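Local structure of YncI copper-binding domain-containing protein (Nocardia farcinica, 3ESM) at residues T48-R60 and V69-Q81. The protein is of unknown function but, as a member of the YcnI-like family with an immunoglobulin-like fold, probably binds copper. The protein carries 2 engineered substitutions. Numbering follows the deposited sequence. Where two conformers were deposited one is given.
Sequences TEPMPGWTARVDR and VTWTADPGNPGVQ. Engineered in segment 48-60: Met51 (natural residue Leu). With DMS (dimethyl sulfoxide), chain D; SO4 (sulfate ion), chain B.
Trp54 lays its indole across strand 69-73, and the methyl of Ala73 fits under it, CB 3.9 Å from the centroid of the six-membered ring and almost on the ring normal, a CH-pi contact. A side chain as small as alanine lets the indole come down close to the backbone. Over the same face, Asn77 ND2 sits above the pyrrole end with its amide nearly perpendicular to the ring (87°). Val80 CG2 comes obliquely to Trp54 CZ2 at 3.8 Å. In the conformer given here, CE of the engineered Met51 lies over the opposite face; its extended chain, CG anti to the backbone N (chi1 -171°), also brings SD within 3.7 Å of Trp71 CD1, a Met-aromatic contact.

Trp71 lies in a hollow between Met51, the small Ala56 and Thr48, whose CG2 slips past its NE1 and also touches Val69 CG2 at 3.6 Å. A water bridges Trp71 NE1 and Glu49 O; a second water bonds NE1 only weakly. Beyond the strands, Gly53 O is gripped from opposite faces of its plane by Asp74 N at 2.8 Å and Asn77 ND2 at 2.9 Å; Gly53 suits its positive phi, and having no side chain it lets the Asn77 amide come close. Thr55 OG1 donates to Asp74 OD1 at 3.0 Å.

On the other face, Arg57 CG runs beside Thr70 CB, and its guanidinium grips Asp59 side-on and bonds Asn77 O of the second subunit. Strands 54-60 and 66-73 form an antiparallel beta hairpin, continued by strand 33-43; Trp54 and Trp71 pack on Phe88 of strand 85-93, between the two sheets of the immunoglobulin-like sandwich.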
loop_
_atom_site.group_PDB
_atom_site.type_symbol
_atom_site.label_atom_id
_atom_site.label_comp_id
_atom_site.label_asym_id
_atom_site.label_seq_id
_atom_site.Cartn_x
_atom_site.Cartn_y
_atom_site.Cartn_z
ATOM N N THR A 48 -11.540 13.103 -4.908
ATOM C CA THR A 48 -10.170 13.529 -5.112
ATOM C C THR A 48 -10.077 14.483 -6.284
ATOM O O THR A 48 -11.007 14.619 -7.092
ATOM C CB THR A 48 -9.243 12.329 -5.409
ATOM O OG1 THR A 48 -9.757 11.589 -6.530
ATOM C CG2 THR A 48 -9.169 11.413 -4.185
ATOM N N GLU A 49 -8.960 15.177 -6.388
ATOM C CA GLU A 49 -8.800 15.979 -7.575
ATOM C C GLU A 49 -7.760 15.369 -8.474
ATOM O O GLU A 49 -6.860 14.666 -8.011
ATOM C CB GLU A 49 -8.495 17.418 -7.249
ATOM C CG GLU A 49 -7.293 17.623 -6.417
ATOM C CD GLU A 49 -7.169 19.065 -5.997
ATOM O OE1 GLU A 49 -6.050 19.625 -6.113
ATOM O OE2 GLU A 49 -8.200 19.638 -5.557
ATOM N N PRO A 50 -7.896 15.630 -9.771
ATOM C CA PRO A 50 -7.081 15.002 -10.795
ATOM C C PRO A 50 -5.629 15.288 -10.480
ATOM O O PRO A 50 -5.278 16.409 -10.117
ATOM C CB PRO A 50 -7.526 15.715 -12.074
ATOM C CG PRO A 50 -8.910 16.215 -11.747
ATOM C CD PRO A 50 -8.805 16.645 -10.328
ATOM N N MET A 51 -4.813 14.249 -10.559
ATOM C CA MET A 51 -3.402 14.313 -10.218
ATOM C C MET A 51 -2.676 13.594 -11.361
ATOM O O MET A 51 -2.628 12.359 -11.345
ATOM C CB MET A 51 -3.243 13.536 -8.889
ATOM C CG MET A 51 -1.913 13.601 -8.180
ATOM S SD MET A 51 -1.998 12.890 -6.480
ATOM C CE MET A 51 -0.282 13.002 -6.048
ATOM N N PRO A 52 -2.133 14.329 -12.354
ATOM C CA PRO A 52 -1.497 13.639 -13.465
ATOM C C PRO A 52 -0.457 12.638 -12.978
ATOM O O PRO A 52 0.361 12.959 -12.082
ATOM C CB PRO A 52 -0.849 14.784 -14.273
ATOM C CG PRO A 52 -1.763 15.940 -13.982
ATOM C CD PRO A 52 -2.038 15.798 -12.494
ATOM N N GLY A 53 -0.503 11.450 -13.558
ATOM C CA GLY A 53 0.457 10.411 -13.216
ATOM C C GLY A 53 0.063 9.568 -12.026
ATOM O O GLY A 53 0.801 8.657 -11.666
ATOM N N TRP A 54 -1.079 9.864 -11.407
ATOM C CA TRP A 54 -1.550 9.060 -10.244
ATOM C C TRP A 54 -2.993 8.645 -10.465
ATOM O O TRP A 54 -3.771 9.383 -11.121
ATOM C CB TRP A 54 -1.510 9.904 -8.964
ATOM C CG TRP A 54 -0.128 10.337 -8.587
ATOM C CD1 TRP A 54 0.630 11.338 -9.178
ATOM C CD2 TRP A 54 0.685 9.775 -7.558
ATOM N NE1 TRP A 54 1.864 11.430 -8.540
ATOM C CE2 TRP A 54 1.916 10.503 -7.537
ATOM C CE3 TRP A 54 0.475 8.784 -6.613
ATOM C CZ2 TRP A 54 2.969 10.184 -6.656
ATOM C CZ3 TRP A 54 1.539 8.487 -5.692
ATOM C CH2 TRP A 54 2.753 9.197 -5.729
ATOM N N THR A 55 -3.361 7.478 -9.953
ATOM C CA THR A 55 -4.745 7.055 -9.987
ATOM C C THR A 55 -5.274 7.023 -8.569
ATOM O O THR A 55 -4.574 6.598 -7.677
ATOM C CB THR A 55 -4.883 5.679 -10.650
ATOM O OG1 THR A 55 -4.507 5.837 -12.049
ATOM C CG2 THR A 55 -6.327 5.207 -10.547
ATOM N N ALA A 56 -6.489 7.517 -8.353
ATOM C CA ALA A 56 -7.076 7.495 -7.010
ATOM C C ALA A 56 -8.314 6.591 -6.965
ATOM O O ALA A 56 -9.109 6.534 -7.943
ATOM C CB ALA A 56 -7.423 8.892 -6.538
ATOM N N ARG A 57 -8.464 5.869 -5.854
ATOM C CA ARG A 57 -9.688 5.106 -5.601
ATOM C C ARG A 57 -10.195 5.531 -4.228
ATOM O O ARG A 57 -9.401 5.742 -3.308
ATOM C CB ARG A 57 -9.503 3.576 -5.599
ATOM C CG ARG A 57 -8.591 3.020 -4.562
ATOM C CD ARG A 57 -8.478 1.476 -4.741
ATOM N NE ARG A 57 -9.663 0.761 -4.265
ATOM C CZ ARG A 57 -10.454 -0.021 -5.003
ATOM N NH1 ARG A 57 -10.221 -0.231 -6.311
ATOM N NH2 ARG A 57 -11.486 -0.605 -4.412
ATOM N N VAL A 58 -11.514 5.621 -4.109
ATOM C CA VAL A 58 -12.125 5.911 -2.809
ATOM C C VAL A 58 -12.969 4.697 -2.469
ATOM O O VAL A 58 -13.901 4.372 -3.219
ATOM C CB VAL A 58 -12.997 7.207 -2.895
ATOM C CG1 VAL A 58 -13.870 7.367 -1.612
ATOM C CG2 VAL A 58 -12.105 8.419 -3.116
ATOM N N ASP A 59 -12.632 3.985 -1.384
ATOM C CA ASP A 59 -13.363 2.766 -1.003
ATOM C C ASP A 59 -14.571 3.101 -0.119
ATOM O O ASP A 59 -14.531 4.049 0.654
ATOM C CB ASP A 59 -12.458 1.786 -0.284
ATOM C CG ASP A 59 -11.588 0.993 -1.278
ATOM O OD1 ASP A 59 -12.061 -0.074 -1.750
ATOM O OD2 ASP A 59 -10.490 1.467 -1.610
ATOM N N ARG A 60 -15.644 2.330 -0.249
ATOM C CA ARG A 60 -16.890 2.664 0.458
ATOM C C ARG A 60 -17.362 1.446 1.235
ATOM O O ARG A 60 -17.039 0.312 0.891
ATOM C CB ARG A 60 -17.967 3.039 -0.562
ATOM C CG ARG A 60 -17.574 4.147 -1.515
ATOM C CD ARG A 60 -18.254 5.425 -1.115
ATOM N NE ARG A 60 -17.851 6.561 -1.930
ATOM C CZ ARG A 60 -18.233 7.801 -1.681
ATOM N NH1 ARG A 60 -19.033 8.037 -0.655
ATOM N NH2 ARG A 60 -17.812 8.801 -2.450
ATOM N N VAL A 69 -9.070 6.285 1.096
ATOM C CA VAL A 69 -8.764 6.776 -0.262
ATOM C C VAL A 69 -7.339 6.358 -0.519
ATOM O O VAL A 69 -6.494 6.387 0.399
ATOM C CB VAL A 69 -8.928 8.306 -0.388
ATOM C CG1 VAL A 69 -8.201 9.066 0.750
ATOM C CG2 VAL A 69 -8.452 8.798 -1.774
ATOM N N THR A 70 -7.060 5.931 -1.754
ATOM C CA THR A 70 -5.692 5.505 -2.069
ATOM C C THR A 70 -5.253 6.163 -3.355
ATOM O O THR A 70 -6.020 6.171 -4.343
ATOM C CB THR A 70 -5.580 3.986 -2.272
ATOM O OG1 THR A 70 -5.949 3.287 -1.085
ATOM C CG2 THR A 70 -4.138 3.602 -2.688
ATOM N N TRP A 71 -4.070 6.770 -3.352
ATOM C CA TRP A 71 -3.470 7.300 -4.600
ATOM C C TRP A 71 -2.297 6.408 -4.953
ATOM O O TRP A 71 -1.518 6.029 -4.068
ATOM C CB TRP A 71 -2.928 8.709 -4.371
ATOM C CG TRP A 71 -3.939 9.748 -4.120
ATOM C CD1 TRP A 71 -4.514 10.562 -5.063
ATOM C CD2 TRP A 71 -4.460 10.161 -2.847
ATOM N NE1 TRP A 71 -5.378 11.444 -4.448
ATOM C CE2 TRP A 71 -5.370 11.221 -3.094
ATOM C CE3 TRP A 71 -4.259 9.721 -1.529
ATOM C CZ2 TRP A 71 -6.040 11.897 -2.063
ATOM C CZ3 TRP A 71 -4.932 10.375 -0.499
ATOM C CH2 TRP A 71 -5.830 11.440 -0.772
ATOM N N THR A 72 -2.137 6.088 -6.234
ATOM C CA THR A 72 -1.102 5.146 -6.658
ATOM C C THR A 72 -0.441 5.723 -7.875
ATOM O O THR A 72 -1.134 6.151 -8.803
ATOM C CB THR A 72 -1.702 3.796 -7.066
ATOM O OG1 THR A 72 -2.467 3.264 -5.970
ATOM C CG2 THR A 72 -0.557 2.813 -7.420
ATOM N N ALA A 73 0.894 5.728 -7.875
ATOM C CA ALA A 73 1.643 6.268 -9.020
ATOM C C ALA A 73 1.489 5.336 -10.223
ATOM O O ALA A 73 1.649 4.116 -10.093
ATOM C CB ALA A 73 3.117 6.394 -8.607
ATOM N N ASP A 74 1.027 5.892 -11.357
ATOM C CA ASP A 74 0.965 5.127 -12.600
ATOM C C ASP A 74 2.312 4.545 -13.012
ATOM O O ASP A 74 3.349 5.104 -12.749
ATOM C CB ASP A 74 0.482 6.010 -13.751
ATOM C CG ASP A 74 -0.888 6.580 -13.501
ATOM O OD1 ASP A 74 -1.613 6.027 -12.664
ATOM O OD2 ASP A 74 -1.209 7.612 -14.138
ATOM N N PRO A 75 2.271 3.441 -13.758
ATOM C CA PRO A 75 3.498 2.831 -14.313
ATOM C C PRO A 75 4.289 3.875 -15.115
ATOM O O PRO A 75 3.703 4.632 -15.915
ATOM C CB PRO A 75 2.930 1.730 -15.220
ATOM C CG PRO A 75 1.680 1.330 -14.535
ATOM C CD PRO A 75 1.080 2.657 -14.053
ATOM N N GLY A 76 5.599 3.926 -14.941
ATOM C CA GLY A 76 6.404 4.956 -15.601
ATOM C C GLY A 76 6.636 6.196 -14.771
ATOM O O GLY A 76 7.646 6.881 -14.961
ATOM N N ASN A 77 5.684 6.516 -13.889
ATOM C CA ASN A 77 5.872 7.604 -12.941
ATOM C C ASN A 77 6.753 7.092 -11.818
ATOM O O ASN A 77 6.351 6.142 -11.140
ATOM C CB ASN A 77 4.492 8.023 -12.415
ATOM C CG ASN A 77 4.565 9.158 -11.421
ATOM O OD1 ASN A 77 5.654 9.590 -11.031
ATOM N ND2 ASN A 77 3.401 9.651 -10.996
ATOM N N PRO A 78 7.937 7.688 -11.622
ATOM C CA PRO A 78 8.883 7.176 -10.626
ATOM C C PRO A 78 8.441 7.460 -9.177
ATOM O O PRO A 78 9.141 7.031 -8.245
ATOM C CB PRO A 78 10.154 7.979 -10.920
ATOM C CG PRO A 78 9.665 9.251 -11.490
ATOM C CD PRO A 78 8.497 8.855 -12.337
ATOM N N GLY A 79 7.347 8.191 -8.986
ATOM C CA GLY A 79 6.871 8.546 -7.640
ATOM C C GLY A 79 7.646 9.693 -7.004
ATOM O O GLY A 79 8.450 10.364 -7.672
ATOM N N VAL A 80 7.388 9.964 -5.727
ATOM C CA VAL A 80 7.935 11.151 -5.085
ATOM C C VAL A 80 9.356 10.886 -4.633
ATOM O O VAL A 80 9.618 9.970 -3.842
ATOM C CB VAL A 80 7.068 11.557 -3.879
ATOM C CG1 VAL A 80 7.564 12.900 -3.269
ATOM C CG2 VAL A 80 5.590 11.595 -4.280
ATOM N N GLN A 81 10.300 11.663 -5.168
ATOM C CA GLN A 81 11.718 11.334 -4.982
ATOM C C GLN A 81 12.265 11.616 -3.573
ATOM O O GLN A 81 11.730 12.463 -2.852
ATOM C CB GLN A 81 12.552 12.048 -6.052
ATOM C CG GLN A 81 12.216 11.615 -7.470
ATOM C CD GLN A 81 12.387 10.132 -7.623
ATOM O OE1 GLN A 81 13.473 9.599 -7.400
ATOM N NE2 GLN A 81 11.305 9.437 -7.958
HETATM S S DMS D . 8.357 2.234 -12.528
HETATM O O DMS D . 6.854 2.002 -13.403
HETATM C C1 DMS D . 9.766 1.609 -13.490
HETATM C C2 DMS D . 8.680 4.017 -12.584
HETATM S S SO4 B . -19.495 12.033 -3.429
HETATM O O1 SO4 B . -19.475 11.907 -4.892
HETATM O O2 SO4 B . -18.188 11.706 -2.855
HETATM O O3 SO4 B . -19.887 13.406 -3.125
HETATM O O4 SO4 B . -20.431 11.059 -2.865
HETATM O O HOH W 1 -6.146 12.297 -7.414
HETATM O O HOH W 2 -6.639 14.036 -5.311
HETATM O O HOH W 3 -3.813 8.621 -14.120
HETATM O O HOH W 4 -5.097 3.804 -6.376
HETATM O O HOH W 5 -8.698 3.270 -0.634
#